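Local coordinates for protein arabinogalactan endo-1,4-beta-galactosidase (Ignisphaera aggregans, PDB 7OSK) that probably hydrolyses internal beta-1,4-galactosidic bonds of arabinogalactan, this chain comprising the family 53 glycosyl hydrolase catalytic domain of a longer, hyperthermostable archaeal protein, at residues A336-E341 with L347-W352. Numbering follows the deposited sequence.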
ATOM      1  N   ALA A 336     -15.934   6.916  -4.568  1.00 24.55           N
ATOM      2  CA  ALA A 336     -17.334   6.816  -4.955  1.00 25.73           C
ATOM      3  C   ALA A 336     -17.605   5.489  -5.655  1.00 25.21           C
ATOM      4  O   ALA A 336     -18.545   4.776  -5.309  1.00 25.43           O
ATOM      5  CB  ALA A 336     -17.718   7.979  -5.853  1.00 26.66           C
ATOM      6  N   ALA A 337     -16.775   5.167  -6.642  1.00 26.38           N
ATOM      7  CA  ALA A 337     -16.928   3.931  -7.402  1.00 25.27           C
ATOM      8  C   ALA A 337     -16.864   2.712  -6.489  1.00 24.79           C
ATOM      9  O   ALA A 337     -17.640   1.773  -6.642  1.00 26.28           O
ATOM     10  CB  ALA A 337     -15.862   3.839  -8.478  1.00 24.64           C
ATOM     11  N   LEU A 338     -15.935   2.730  -5.540  1.00 23.61           N
ATOM     12  CA  LEU A 338     -15.760   1.606  -4.633  1.00 24.75           C
ATOM     13  C   LEU A 338     -16.973   1.416  -3.728  1.00 25.63           C
ATOM     14  O   LEU A 338     -17.431   0.292  -3.524  1.00 24.87           O
ATOM     15  CB  LEU A 338     -14.501   1.795  -3.784  1.00 24.55           C
ATOM     16  CG  LEU A 338     -14.250   0.715  -2.726  1.00 24.04           C
ATOM     17  CD1 LEU A 338     -14.217  -0.674  -3.350  1.00 23.53           C
ATOM     18  CD2 LEU A 338     -12.957   0.995  -1.977  1.00 22.84           C
ATOM     19  N   TYR A 339     -17.492   2.514  -3.187  1.00 24.99           N
ATOM     20  CA  TYR A 339     -18.596   2.441  -2.236  1.00 25.14           C
ATOM     21  C   TYR A 339     -19.930   2.174  -2.925  1.00 25.43           C
ATOM     22  O   TYR A 339     -20.760   1.425  -2.411  1.00 26.40           O
ATOM     23  CB  TYR A 339     -18.688   3.732  -1.418  1.00 24.99           C
ATOM     24  CG  TYR A 339     -19.827   3.727  -0.422  1.00 26.77           C
ATOM     25  CD1 TYR A 339     -19.955   2.703   0.508  1.00 27.18           C
ATOM     26  CD2 TYR A 339     -20.774   4.744  -0.411  1.00 27.72           C
ATOM     27  CE1 TYR A 339     -20.996   2.689   1.420  1.00 26.99           C
ATOM     28  CE2 TYR A 339     -21.818   4.739   0.500  1.00 28.14           C
ATOM     29  CZ  TYR A 339     -21.925   3.708   1.412  1.00 27.61           C
ATOM     30  OH  TYR A 339     -22.960   3.695   2.320  1.00 26.14           O
ATOM     31  N   GLU A 340     -20.129   2.785  -4.087  1.00 25.32           N
ATOM     32  CA  GLU A 340     -21.384   2.648  -4.821  1.00 27.96           C
ATOM     33  C   GLU A 340     -21.604   1.217  -5.305  1.00 27.35           C
ATOM     34  O   GLU A 340     -22.741   0.785  -5.497  1.00 25.77           O
ATOM     35  CB  GLU A 340     -21.413   3.619  -6.005  1.00 26.41           C
ATOM     36  CG  GLU A 340     -21.622   5.070  -5.592  1.00 25.90           C
ATOM     37  CD  GLU A 340     -21.400   6.048  -6.728  1.00 25.60           C
ATOM     38  OE1 GLU A 340     -21.304   5.599  -7.889  1.00 27.55           O
ATOM     39  OE2 GLU A 340     -21.321   7.265  -6.456  1.00 26.75           O
ATOM     40  N   GLU A 341     -20.508   0.488  -5.495  1.00 27.39           N
ATOM     41  CA  GLU A 341     -20.563  -0.900  -5.942  1.00 28.25           C
ATOM     42  C   GLU A 341     -20.266  -1.853  -4.789  1.00 27.65           C
ATOM     43  O   GLU A 341     -20.915  -2.890  -4.643  1.00 25.50           O
ATOM     44  CB  GLU A 341     -19.565  -1.137  -7.076  1.00 28.31           C
ATOM     45  CG  GLU A 341     -19.589  -0.083  -8.170  1.00 28.52           C
ATOM     46  CD  GLU A 341     -20.834  -0.147  -9.032  1.00 31.47           C
ATOM     47  OE1 GLU A 341     -21.730  -0.967  -8.738  1.00 33.04           O
ATOM     48  OE2 GLU A 341     -20.909   0.620 -10.017  1.00 30.70           O
ATOM     49  N   LEU A 347     -14.462  -1.190   1.796  1.00 24.97           N
ATOM     50  CA  LEU A 347     -13.624  -0.955   2.964  1.00 24.31           C
ATOM     51  C   LEU A 347     -12.941   0.401   2.854  1.00 23.99           C
ATOM     52  O   LEU A 347     -13.017   1.224   3.769  1.00 23.05           O
ATOM     53  CB  LEU A 347     -12.592  -2.071   3.094  1.00 24.76           C
ATOM     54  CG  LEU A 347     -12.158  -2.513   4.488  1.00 23.94           C
ATOM     55  CD1 LEU A 347     -13.328  -3.037   5.309  1.00 26.31           C
ATOM     56  CD2 LEU A 347     -11.092  -3.581   4.329  1.00 24.87           C
ATOM     57  N   GLY A 348     -12.274   0.628   1.725  1.00 23.09           N
ATOM     58  CA  GLY A 348     -11.673   1.918   1.442  1.00 23.96           C
ATOM     59  C   GLY A 348     -10.472   1.859   0.527  1.00 19.69           C
ATOM     60  O   GLY A 348     -10.355   0.955  -0.296  1.00 21.76           O
ATOM     61  N   ILE A 349      -9.581   2.835   0.678  1.00 21.77           N
ATOM     62  CA  ILE A 349      -8.456   2.996  -0.232  1.00 18.68           C
ATOM     63  C   ILE A 349      -7.191   3.462   0.490  1.00 21.48           C
ATOM     64  O   ILE A 349      -7.260   4.045   1.575  1.00 20.86           O
ATOM     65  CB  ILE A 349      -8.797   4.007  -1.353  1.00 18.44           C
ATOM     66  CG1 ILE A 349      -9.000   5.409  -0.779  1.00 18.80           C
ATOM     67  CG2 ILE A 349     -10.061   3.594  -2.098  1.00 23.36           C
ATOM     68  CD1 ILE A 349      -8.007   6.414  -1.284  1.00 20.70           C
ATOM     69  N   PHE A 350      -6.039   3.168  -0.110  1.00 22.61           N
ATOM     70  CA  PHE A 350      -4.769   3.756   0.308  1.00 20.52           C
ATOM     71  C   PHE A 350      -4.082   4.401  -0.885  1.00 20.28           C
ATOM     72  O   PHE A 350      -3.792   3.731  -1.876  1.00 21.80           O
ATOM     73  CB  PHE A 350      -3.835   2.710   0.919  1.00 19.51           C
ATOM     74  CG  PHE A 350      -4.323   2.129   2.212  1.00 17.90           C
ATOM     75  CD1 PHE A 350      -4.030   2.743   3.414  1.00 20.14           C
ATOM     76  CD2 PHE A 350      -5.055   0.956   2.227  1.00 18.20           C
ATOM     77  CE1 PHE A 350      -4.468   2.204   4.606  1.00 21.23           C
ATOM     78  CE2 PHE A 350      -5.496   0.414   3.413  1.00 17.31           C
ATOM     79  CZ  PHE A 350      -5.202   1.038   4.605  1.00 20.88           C
ATOM     80  N   TYR A 351      -3.814   5.697  -0.786  1.00 20.18           N
ATOM     81  CA  TYR A 351      -3.069   6.393  -1.820  1.00 19.59           C
ATOM     82  C   TYR A 351      -1.581   6.112  -1.647  1.00 20.23           C
ATOM     83  O   TYR A 351      -0.997   6.453  -0.615  1.00 18.86           O
ATOM     84  CB  TYR A 351      -3.341   7.895  -1.764  1.00 21.83           C
ATOM     85  CG  TYR A 351      -2.840   8.628  -2.978  1.00 19.39           C
ATOM     86  CD1 TYR A 351      -1.516   9.027  -3.069  1.00 19.37           C
ATOM     87  CD2 TYR A 351      -3.685   8.911  -4.038  1.00 18.65           C
ATOM     88  CE1 TYR A 351      -1.051   9.691  -4.177  1.00 21.17           C
ATOM     89  CE2 TYR A 351      -3.229   9.578  -5.151  1.00 20.60           C
ATOM     90  CZ  TYR A 351      -1.910   9.965  -5.218  1.00 22.92           C
ATOM     91  OH  TYR A 351      -1.453  10.629  -6.332  1.00 24.22           O
ATOM     92  N   TRP A 352      -0.969   5.495  -2.656  1.00 19.78           N
ATOM     93  CA  TRP A 352       0.418   5.044  -2.550  1.00 20.19           C
ATOM     94  C   TRP A 352       1.404   6.121  -2.991  1.00 20.50           C
ATOM     95  O   TRP A 352       1.190   6.803  -3.994  1.00 21.85           O
ATOM     96  CB  TRP A 352       0.634   3.774  -3.380  1.00 18.39           C
ATOM     97  CG  TRP A 352       1.941   3.097  -3.088  1.00 20.11           C
ATOM     98  CD1 TRP A 352       2.192   2.185  -2.102  1.00 19.96           C
ATOM     99  CD2 TRP A 352       3.178   3.284  -3.783  1.00 19.27           C
ATOM    100  NE1 TRP A 352       3.507   1.792  -2.142  1.00 19.01           N
ATOM    101  CE2 TRP A 352       4.135   2.452  -3.167  1.00 19.26           C
ATOM    102  CE3 TRP A 352       3.570   4.072  -4.867  1.00 17.97           C
ATOM    103  CZ2 TRP A 352       5.456   2.387  -3.597  1.00 20.20           C
ATOM    104  CZ3 TRP A 352       4.882   4.007  -5.294  1.00 21.57           C
ATOM    105  CH2 TRP A 352       5.810   3.170  -4.660  1.00 21.76           C
TER
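L338 reaches inward from the last turns of helix 324-342 and sets one methyl, CD2, against the beginning of strand 346-352, where it meets the backbone of G348 and the side chain of I349. With CG anti to the backbone N (chi1 176°), the leucine extends toward the strand, and CD2 lies 3.1 Å from G348 O and 3.6 Å from G348 C. The same methyl meets the short branch of the isoleucine tip to tip, 3.9 Å from L338 CD2 to I349 CG2. I349 directs its longer CG1-CD1 arm away from the helix, leaving CG2 as its contact with the leucine. No hydrogen bond joins the two segments; the contact is a small van der Waals one, a methyl resting on a peptide carbonyl and on a second methyl, burying 107 Å² in all, although its three touching residues are all buried. The backbones come nearest at L338 and G348, 7.3 Å between their CA atoms. G348 meets the leucine through its carbonyl; its phi of 153° belongs to a conformation open mainly to glycine, since a CB there would press on the carbonyl O of L347 and would in any case point away from the helix. The outer side of the helix is quite different: E340 is exposed, Y339 and E341 are partly so, and none of them touches the strand. E341 instead forms salt bridges with R274 and R278 of helix 270-283, E340 forms one with R274, and L338 also packs on F273 of that helix. On its own side, the strand is hydrogen-bonded through its backbone to strands 51-55 and 287-293, closing the barrel. Away from the calcium site, this contact thus seats the helix before the eighth strand against the outside of the parallel sheet, as in the (beta/alpha)8 TIM barrel of family 53 glycosyl hydrolases.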